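PDB 4N01: periplasmic binding protein from Veillonella parvula, which probably captures a small solute, perhaps an iron chelate as in many related proteins, in the periplasm and hands it to a membrane transporter for import. Local coordinates for residues Thr42-Trp46 with Phe57-Ser61; Met69-Thr73 with Thr129-Phe135; Pro125-Gly130 with Lys149-Pro155. All blocks are in the same frame, centred on the assembly; numbering follows the deposited sequence.

Contact 1: Thr42-Trp46 with Phe57-Ser61; sequences TSVTW and FAVKS
W46, F57 and V59 give up most of the surface buried where the two ends of a hairpin pair, the strands of 44-46 and 57-59 running antiparallel (166°) with axes 4.8 Å apart. All six strand residues are extended, and the register sets V44 opposite V59, T45 opposite A58 and W46 opposite F57. The outer two are hydrogen-bonded pairs, CA atoms 5.4 Å apart: V44 N to V59 O is 2.9 Å and V59 N to V44 O 3.0 Å, W46 N to F57 O 3.1 Å and F57 N to W46 O 2.8 Å. Between them T45 and A58 form a non-hydrogen-bonded pair, CA atoms 4.3 Å apart, their side chains on the exposed face with T45 CG2 3.8 Å from A58 CB.

On the other face W46 takes chi1 p with chi2 near 97°, which lays the indole across the partner strand. F57 CB sits over its six-membered ring, 3.7 Å from the centroid, a CH-pi contact. The F57 ring (chi1 m) is nearly parallel to the five-membered ring but slid away, centroids 5.1 Å apart. V59 (chi1 m) meets the indole edge, CG1 to W46 CH2 4.0 Å, and V44 through CG2 to V44 CB at 4.1 Å. W46 NE1 is hydrogen-bonded to I152 O, and I178 of helix 165-178 also covers this face. Beyond the strands S43 OG lies 3.3 Å from K60 CG. The whole is the open end of a two-stranded antiparallel beta hairpin, laid with its aromatic face against the edge of a parallel sheet.

Contact 2: Met69-Thr73 with Thr129-Phe135; sequences MSQAT and TGWPDSF
Two hydrogen bonds tie the loop leading into helix 71-79 to the loop after strand 127-129. M69 N, of a selenomethionine, donates to T129 O at 2.8 Å and almost straight (177°), carrying the pairing of neighbouring parallel strands past the end of strand 66-68. S70, at the N-cap position with chi1 m, turns its OG across to accept from W131 N at 2.9 Å. S134 OG bonds back to W131 O at 2.9 Å, bracing the 3-10 turn 132-134. A water joins A72 N (2.9 Å) to W131 NE1 (3.2 Å).

G130 is fully extended (phi 161°, psi 180°), its CA 4.8 Å from M69 CA; a CB there would come within 3.0 Å of both M69 CB and S70 OG. W131 (chi1 m, chi2 92°) points its ring edge at S70, CD1 to OG 3.5 Å, while NE1 lies 3.9 Å from A72 CB. Deeper, M69 CB packs on S134 CB at 3.5 Å and M69 CG on F135 CZ at 4.2 Å; T73 CG2 packs 3.5 Å from T129 OG1, a hydroxyl hydrogen-bonded to W153 O. Such first turns after neighbouring parallel strands, at the sheet's C-terminal edge, commonly hold alpha/beta ligand sites; a glycerol near W131, probably from the crystallisation liquor, is consistent with a pocket here.

Contact 3: Pro125-Gly130 with Lys149-Pro155; sequences PDFATG and KVNIWIP
A beta-alpha-beta unit, strand 127-129, helix 142-147 and strand 151-153, brings these two parallel strands side by side at one edge of the five-stranded sheet. Their axes lie 4.7 Å apart and cross at -23°. F127 pairs with N151 (CA atoms 4.6 Å apart) and A128 with I152 (4.9 Å). The ladder alternates: N151 N to D126 O 3.1 Å, A128 N to N151 O 2.8 Å, W153 N to A128 O 3.1 Å. K149, with positive phi, closes the preceding helix in a Schellman motif. V150 (chi1 t) then sets CG1 4.0 Å from A128 CB and CG2 4.2 Å from P125 CG. F127 (chi1 t) reaches along the N151 and W153 face, CZ 3.6 Å from W153 CB. A water bridges D126 O (2.9 Å) and N151 ND2 (2.7 Å). One residue on from A128, the T129 side chain (chi1 t) adds a bond of its own, OG1 donating to W153 O at 2.7 Å.

Contacts 2 and 3 share T129 and G130 and have centres about 9 Å apart: one strand pairs with 151-153 and then runs into the loop that meets 69-73. F135 joins them, its CZ 3.8 Å from I152 CG2 and its CE1 3.8 Å from A128 CB. Contact 1, whose centre is about 12 Å from that of contact 3, docks on the sheet's edge through W46 NE1 to I152 O at 2.7 Å, with W46 and W153 edge-to-face. It stays about 8 Å from contact 2 at the nearest atoms. The W131 side chain of contact 2 lies about 4 Å from a glycerol, probably from the crystallisation liquor, which may mark a pocket; the T45 side chain of contact 1 lies about 4 Å from a sodium ion.

Contact 1: Thr42-Trp46 with Phe57-Ser61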
loop_
_atom_site.group_PDB
_atom_site.type_symbol
_atom_site.label_atom_id
_atom_site.label_comp_id
_atom_site.label_asym_id
_atom_site.label_seq_id
_atom_site.Cartn_x
_atom_site.Cartn_y
_atom_site.Cartn_z
ATOM N N THR A 42 -24.973 11.453 -14.929
ATOM C CA THR A 42 -25.200 11.067 -13.543
ATOM C C THR A 42 -24.032 11.496 -12.650
ATOM O O THR A 42 -22.947 11.812 -13.140
ATOM C CB THR A 42 -25.440 9.550 -13.404
ATOM O OG1 THR A 42 -26.014 9.037 -14.614
ATOM C CG2 THR A 42 -26.389 9.285 -12.259
ATOM N N SER A 43 -24.269 11.537 -11.344
ATOM C CA SER A 43 -23.222 11.870 -10.395
ATOM C C SER A 43 -22.419 10.622 -10.073
ATOM O O SER A 43 -22.904 9.499 -10.228
ATOM C CB SER A 43 -23.825 12.417 -9.099
ATOM O OG SER A 43 -24.417 13.685 -9.298
ATOM N N VAL A 44 -21.190 10.828 -9.623
ATOM C CA VAL A 44 -20.397 9.767 -9.044
ATOM C C VAL A 44 -20.528 9.975 -7.542
ATOM O O VAL A 44 -20.249 11.060 -7.032
ATOM C CB VAL A 44 -18.935 9.861 -9.499
ATOM C CG1 VAL A 44 -18.075 8.806 -8.798
ATOM C CG2 VAL A 44 -18.862 9.692 -11.015
ATOM N N THR A 45 -21.009 8.957 -6.837
ATOM C CA THR A 45 -21.338 9.116 -5.423
ATOM C C THR A 45 -20.617 8.097 -4.551
ATOM O O THR A 45 -20.283 6.992 -4.998
ATOM C CB THR A 45 -22.852 8.993 -5.183
ATOM O OG1 THR A 45 -23.291 7.676 -5.544
ATOM C CG2 THR A 45 -23.618 10.031 -6.010
ATOM N N TRP A 46 -20.371 8.472 -3.301
ATOM C CA TRP A 46 -19.743 7.561 -2.346
ATOM C C TRP A 46 -19.974 8.077 -0.934
ATOM O O TRP A 46 -20.499 9.176 -0.761
ATOM C CB TRP A 46 -18.243 7.394 -2.637
ATOM C CG TRP A 46 -17.380 8.590 -2.301
ATOM C CD1 TRP A 46 -16.647 8.778 -1.155
ATOM C CD2 TRP A 46 -17.137 9.742 -3.120
ATOM N NE1 TRP A 46 -15.977 9.975 -1.211
ATOM C CE2 TRP A 46 -16.257 10.588 -2.412
ATOM C CE3 TRP A 46 -17.578 10.147 -4.394
ATOM C CZ2 TRP A 46 -15.802 11.804 -2.925
ATOM C CZ3 TRP A 46 -17.134 11.364 -4.906
ATOM C CH2 TRP A 46 -16.258 12.181 -4.168
ATOM N N PHE A 57 -21.067 11.873 -0.273
ATOM C CA PHE A 57 -20.377 12.767 -1.207
ATOM C C PHE A 57 -20.838 12.527 -2.644
ATOM O O PHE A 57 -21.260 11.418 -2.993
ATOM C CB PHE A 57 -18.857 12.550 -1.128
ATOM C CG PHE A 57 -18.264 12.830 0.234
ATOM C CD1 PHE A 57 -17.980 14.136 0.627
ATOM C CD2 PHE A 57 -17.985 11.794 1.112
ATOM C CE1 PHE A 57 -17.428 14.399 1.879
ATOM C CE2 PHE A 57 -17.428 12.044 2.368
ATOM C CZ PHE A 57 -17.146 13.344 2.750
ATOM N N ALA A 58 -20.749 13.560 -3.480
ATOM C CA ALA A 58 -21.065 13.424 -4.902
ATOM C C ALA A 58 -20.283 14.427 -5.731
ATOM O O ALA A 58 -20.035 15.538 -5.275
ATOM C CB ALA A 58 -22.554 13.612 -5.139
ATOM N N VAL A 59 -19.897 14.034 -6.946
ATOM C CA VAL A 59 -19.349 14.978 -7.920
ATOM C C VAL A 59 -19.982 14.766 -9.289
ATOM O O VAL A 59 -20.332 13.644 -9.651
ATOM C CB VAL A 59 -17.807 14.883 -8.042
ATOM C CG1 VAL A 59 -17.150 15.187 -6.704
ATOM C CG2 VAL A 59 -17.386 13.500 -8.545
ATOM N N LYS A 60 -20.140 15.852 -10.035
ATOM C CA LYS A 60 -20.683 15.790 -11.388
ATOM C C LYS A 60 -19.609 16.153 -12.409
ATOM O O LYS A 60 -19.852 16.130 -13.615
ATOM C CB LYS A 60 -21.866 16.757 -11.529
ATOM C CG LYS A 60 -23.029 16.422 -10.628
ATOM C CD LYS A 60 -23.620 17.680 -10.007
ATOM C CE LYS A 60 -24.418 18.483 -11.000
ATOM N NZ LYS A 60 -24.941 19.746 -10.399
ATOM N N SER A 61 -18.429 16.511 -11.913
ATOM C CA SER A 61 -17.313 16.903 -12.761
ATOM C C SER A 61 -16.039 16.691 -11.966
ATOM O O SER A 61 -16.072 16.693 -10.730
ATOM C CB SER A 61 -17.441 18.378 -13.156
ATOM O OG SER A 61 -16.481 18.719 -14.153
#

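Contact 2: Met69-Thr73 with Thr129-Phe135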
loop_
_atom_site.group_PDB
_atom_site.type_symbol
_atom_site.label_atom_id
_atom_site.label_comp_id
_atom_site.label_asym_id
_atom_site.label_seq_id
_atom_site.Cartn_x
_atom_site.Cartn_y
_atom_site.Cartn_z
HETATM N N MSE A 69 -3.041 13.273 0.764
HETATM C CA MSE A 69 -2.386 13.331 2.070
HETATM C C MSE A 69 -1.431 12.162 2.317
HETATM O O MSE A 69 -0.797 12.097 3.369
HETATM C CB MSE A 69 -3.445 13.344 3.185
HETATM C CG MSE A 69 -4.411 14.512 3.130
HETATM SE SE MSE A 69 -3.639 16.207 3.714
HETATM C CE MSE A 69 -3.873 15.981 5.651
ATOM N N SER A 70 -1.337 11.230 1.369
ATOM C CA SER A 70 -0.495 10.043 1.560
ATOM C C SER A 70 0.220 9.681 0.271
ATOM O O SER A 70 -0.278 9.971 -0.822
ATOM C CB SER A 70 -1.344 8.849 2.003
ATOM O OG SER A 70 -2.126 9.180 3.147
ATOM N N GLN A 71 1.375 9.032 0.378
ATOM C CA GLN A 71 2.110 8.697 -0.835
ATOM C C GLN A 71 1.361 7.707 -1.725
ATOM O O GLN A 71 1.418 7.810 -2.961
ATOM C CB GLN A 71 3.504 8.157 -0.521
ATOM C CG GLN A 71 4.289 7.827 -1.784
ATOM C CD GLN A 71 5.754 7.568 -1.517
ATOM O OE1 GLN A 71 6.262 7.856 -0.424
ATOM N NE2 GLN A 71 6.446 7.011 -2.513
ATOM N N ALA A 72 0.672 6.751 -1.101
ATOM C CA ALA A 72 -0.040 5.720 -1.846
ATOM C C ALA A 72 -1.135 6.319 -2.732
ATOM O O ALA A 72 -1.230 5.982 -3.914
ATOM C CB ALA A 72 -0.614 4.665 -0.910
ATOM N N THR A 73 -1.944 7.220 -2.181
ATOM C CA THR A 73 -2.964 7.869 -2.998
ATOM C C THR A 73 -2.347 8.857 -3.989
ATOM O O THR A 73 -2.898 9.083 -5.066
ATOM C CB THR A 73 -4.042 8.564 -2.141
ATOM O OG1 THR A 73 -3.407 9.422 -1.191
ATOM C CG2 THR A 73 -4.907 7.525 -1.401
ATOM N N THR A 129 -7.734 13.036 -0.423
ATOM C CA THR A 129 -7.689 11.581 -0.294
ATOM C C THR A 129 -6.415 11.180 0.437
ATOM O O THR A 129 -5.467 11.964 0.504
ATOM C CB THR A 129 -7.734 10.891 -1.674
ATOM O OG1 THR A 129 -7.763 9.462 -1.501
ATOM C CG2 THR A 129 -6.509 11.274 -2.501
ATOM N N GLY A 130 -6.392 9.969 0.992
ATOM C CA GLY A 130 -5.254 9.507 1.773
ATOM C C GLY A 130 -5.633 8.340 2.664
ATOM O O GLY A 130 -6.781 7.895 2.644
ATOM N N TRP A 131 -4.675 7.829 3.436
ATOM C CA TRP A 131 -4.984 6.860 4.477
ATOM C C TRP A 131 -5.914 7.525 5.492
ATOM O O TRP A 131 -5.876 8.747 5.654
ATOM C CB TRP A 131 -3.698 6.396 5.152
ATOM C CG TRP A 131 -2.899 5.408 4.351
ATOM C CD1 TRP A 131 -1.884 5.687 3.474
ATOM C CD2 TRP A 131 -3.043 3.978 4.356
ATOM N NE1 TRP A 131 -1.389 4.518 2.938
ATOM C CE2 TRP A 131 -2.079 3.456 3.464
ATOM C CE3 TRP A 131 -3.888 3.091 5.029
ATOM C CZ2 TRP A 131 -1.939 2.082 3.233
ATOM C CZ3 TRP A 131 -3.744 1.726 4.803
ATOM C CH2 TRP A 131 -2.780 1.239 3.907
ATOM N N PRO A 132 -6.780 6.738 6.142
ATOM C CA PRO A 132 -7.743 7.230 7.133
ATOM C C PRO A 132 -7.139 8.123 8.213
ATOM O O PRO A 132 -7.780 9.103 8.592
ATOM C CB PRO A 132 -8.278 5.938 7.759
ATOM C CG PRO A 132 -8.238 4.967 6.642
ATOM C CD PRO A 132 -6.973 5.303 5.871
ATOM N N ASP A 133 -5.940 7.812 8.696
ATOM C CA ASP A 133 -5.307 8.635 9.736
ATOM C C ASP A 133 -5.053 10.087 9.314
ATOM O O ASP A 133 -4.955 10.973 10.169
ATOM C CB ASP A 133 -4.008 7.996 10.226
ATOM C CG ASP A 133 -4.238 7.023 11.358
ATOM O OD1 ASP A 133 -5.366 6.492 11.457
ATOM O OD2 ASP A 133 -3.293 6.793 12.146
ATOM N N SER A 134 -4.966 10.325 8.002
ATOM C CA SER A 134 -4.800 11.669 7.446
ATOM C C SER A 134 -5.944 12.590 7.831
ATOM O O SER A 134 -5.817 13.812 7.769
ATOM C CB SER A 134 -4.758 11.618 5.907
ATOM O OG SER A 134 -3.784 10.697 5.441
ATOM N N PHE A 135 -7.075 12.001 8.201
ATOM C CA PHE A 135 -8.281 12.780 8.465
ATOM C C PHE A 135 -8.686 12.682 9.924
ATOM O O PHE A 135 -9.820 12.986 10.292
ATOM C CB PHE A 135 -9.390 12.329 7.516
ATOM C CG PHE A 135 -8.977 12.395 6.069
ATOM C CD1 PHE A 135 -8.922 13.619 5.411
ATOM C CD2 PHE A 135 -8.595 11.248 5.383
ATOM C CE1 PHE A 135 -8.516 13.698 4.086
ATOM C CE2 PHE A 135 -8.189 11.316 4.046
ATOM C CZ PHE A 135 -8.149 12.549 3.401
HETATM O O HOH W 1 1.262 5.819 1.610
#

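Contact 3: Pro125-Gly130 with Lys149-Pro155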
loop_
_atom_site.group_PDB
_atom_site.type_symbol
_atom_site.label_atom_id
_atom_site.label_comp_id
_atom_site.label_asym_id
_atom_site.label_seq_id
_atom_site.Cartn_x
_atom_site.Cartn_y
_atom_site.Cartn_z
ATOM N N PRO A 125 -8.446 23.628 -1.646
ATOM C CA PRO A 125 -8.743 22.247 -2.047
ATOM C C PRO A 125 -10.239 22.018 -2.210
ATOM O O PRO A 125 -11.038 22.673 -1.533
ATOM C CB PRO A 125 -8.236 21.428 -0.860
ATOM C CG PRO A 125 -8.380 22.355 0.310
ATOM C CD PRO A 125 -8.052 23.716 -0.225
ATOM N N ASP A 126 -10.613 21.095 -3.092
ATOM C CA ASP A 126 -12.018 20.735 -3.252
ATOM C C ASP A 126 -12.208 19.231 -3.087
ATOM O O ASP A 126 -13.336 18.737 -3.027
ATOM C CB ASP A 126 -12.582 21.238 -4.593
ATOM C CG ASP A 126 -11.814 20.715 -5.812
ATOM O OD1 ASP A 126 -10.803 19.994 -5.654
ATOM O OD2 ASP A 126 -12.221 21.058 -6.949
ATOM N N PHE A 127 -11.090 18.518 -2.974
ATOM C CA PHE A 127 -11.099 17.063 -2.857
ATOM C C PHE A 127 -9.846 16.648 -2.101
ATOM O O PHE A 127 -8.770 17.199 -2.342
ATOM C CB PHE A 127 -11.094 16.443 -4.257
ATOM C CG PHE A 127 -11.016 14.935 -4.279
ATOM C CD1 PHE A 127 -12.169 14.171 -4.351
ATOM C CD2 PHE A 127 -9.785 14.285 -4.270
ATOM C CE1 PHE A 127 -12.102 12.778 -4.395
ATOM C CE2 PHE A 127 -9.707 12.887 -4.317
ATOM C CZ PHE A 127 -10.872 12.139 -4.382
ATOM N N ALA A 128 -9.976 15.687 -1.188
ATOM C CA ALA A 128 -8.811 15.204 -0.449
ATOM C C ALA A 128 -8.886 13.701 -0.351
ATOM O O ALA A 128 -9.978 13.152 -0.221
ATOM C CB ALA A 128 -8.758 15.818 0.938
ATOM N N THR A 129 -7.734 13.036 -0.423
ATOM C CA THR A 129 -7.689 11.581 -0.294
ATOM C C THR A 129 -6.415 11.180 0.437
ATOM O O THR A 129 -5.467 11.964 0.504
ATOM C CB THR A 129 -7.734 10.891 -1.674
ATOM O OG1 THR A 129 -7.763 9.462 -1.501
ATOM C CG2 THR A 129 -6.509 11.274 -2.501
ATOM N N GLY A 130 -6.392 9.969 0.992
ATOM C CA GLY A 130 -5.254 9.507 1.773
ATOM C C GLY A 130 -5.633 8.340 2.664
ATOM O O GLY A 130 -6.781 7.895 2.644
ATOM N N LYS A 149 -16.572 22.336 2.566
ATOM C CA LYS A 149 -17.075 21.746 1.319
ATOM C C LYS A 149 -16.065 20.877 0.565
ATOM O O LYS A 149 -16.250 20.580 -0.616
ATOM C CB LYS A 149 -17.644 22.824 0.388
ATOM C CG LYS A 149 -18.729 23.694 1.017
ATOM C CD LYS A 149 -19.063 24.881 0.116
ATOM C CE LYS A 149 -20.293 25.637 0.603
ATOM N NZ LYS A 149 -20.584 26.828 -0.245
ATOM N N VAL A 150 -15.007 20.450 1.244
ATOM C CA VAL A 150 -14.061 19.519 0.638
ATOM C C VAL A 150 -14.677 18.118 0.597
ATOM O O VAL A 150 -15.208 17.647 1.606
ATOM C CB VAL A 150 -12.736 19.463 1.442
ATOM C CG1 VAL A 150 -11.781 18.417 0.858
ATOM C CG2 VAL A 150 -12.081 20.846 1.489
ATOM N N ASN A 151 -14.615 17.463 -0.562
ATOM C CA ASN A 151 -15.016 16.060 -0.694
ATOM C C ASN A 151 -13.864 15.140 -0.312
ATOM O O ASN A 151 -12.749 15.303 -0.812
ATOM C CB ASN A 151 -15.448 15.770 -2.137
ATOM C CG ASN A 151 -16.755 16.462 -2.507
ATOM O OD1 ASN A 151 -17.700 16.476 -1.716
ATOM N ND2 ASN A 151 -16.810 17.044 -3.703
ATOM N N ILE A 152 -14.122 14.168 0.563
ATOM C CA ILE A 152 -13.076 13.256 1.004
ATOM C C ILE A 152 -13.368 11.861 0.480
ATOM O O ILE A 152 -14.495 11.370 0.597
ATOM C CB ILE A 152 -13.008 13.180 2.539
ATOM C CG1 ILE A 152 -12.801 14.576 3.127
ATOM C CG2 ILE A 152 -11.883 12.248 2.976
ATOM C CD1 ILE A 152 -12.838 14.615 4.651
ATOM N N TRP A 153 -12.358 11.222 -0.098
ATOM C CA TRP A 153 -12.502 9.863 -0.610
ATOM C C TRP A 153 -11.336 9.029 -0.140
ATOM O O TRP A 153 -10.187 9.463 -0.227
ATOM C CB TRP A 153 -12.502 9.865 -2.139
ATOM C CG TRP A 153 -12.581 8.486 -2.710
ATOM C CD1 TRP A 153 -13.688 7.696 -2.782
ATOM C CD2 TRP A 153 -11.504 7.727 -3.276
ATOM N NE1 TRP A 153 -13.370 6.493 -3.363
ATOM C CE2 TRP A 153 -12.035 6.489 -3.678
ATOM C CE3 TRP A 153 -10.143 7.977 -3.482
ATOM C CZ2 TRP A 153 -11.255 5.496 -4.276
ATOM C CZ3 TRP A 153 -9.368 6.995 -4.082
ATOM C CH2 TRP A 153 -9.931 5.770 -4.472
ATOM N N ILE A 154 -11.619 7.825 0.341
ATOM C CA ILE A 154 -10.563 6.923 0.804
ATOM C C ILE A 154 -10.707 5.577 0.106
ATOM O O ILE A 154 -11.806 5.011 0.087
ATOM C CB ILE A 154 -10.669 6.695 2.326
ATOM C CG1 ILE A 154 -10.484 8.028 3.063
ATOM C CG2 ILE A 154 -9.632 5.669 2.798
ATOM C CD1 ILE A 154 -10.807 7.949 4.535
ATOM N N PRO A 155 -9.613 5.074 -0.492
ATOM C CA PRO A 155 -9.670 3.746 -1.118
ATOM C C PRO A 155 -10.211 2.700 -0.141
ATOM O O PRO A 155 -9.786 2.639 1.024
ATOM C CB PRO A 155 -8.210 3.455 -1.463
ATOM C CG PRO A 155 -7.609 4.836 -1.716
ATOM C CD PRO A 155 -8.309 5.736 -0.696
HETATM O O HOH W 2 -14.584 17.438 -5.237
#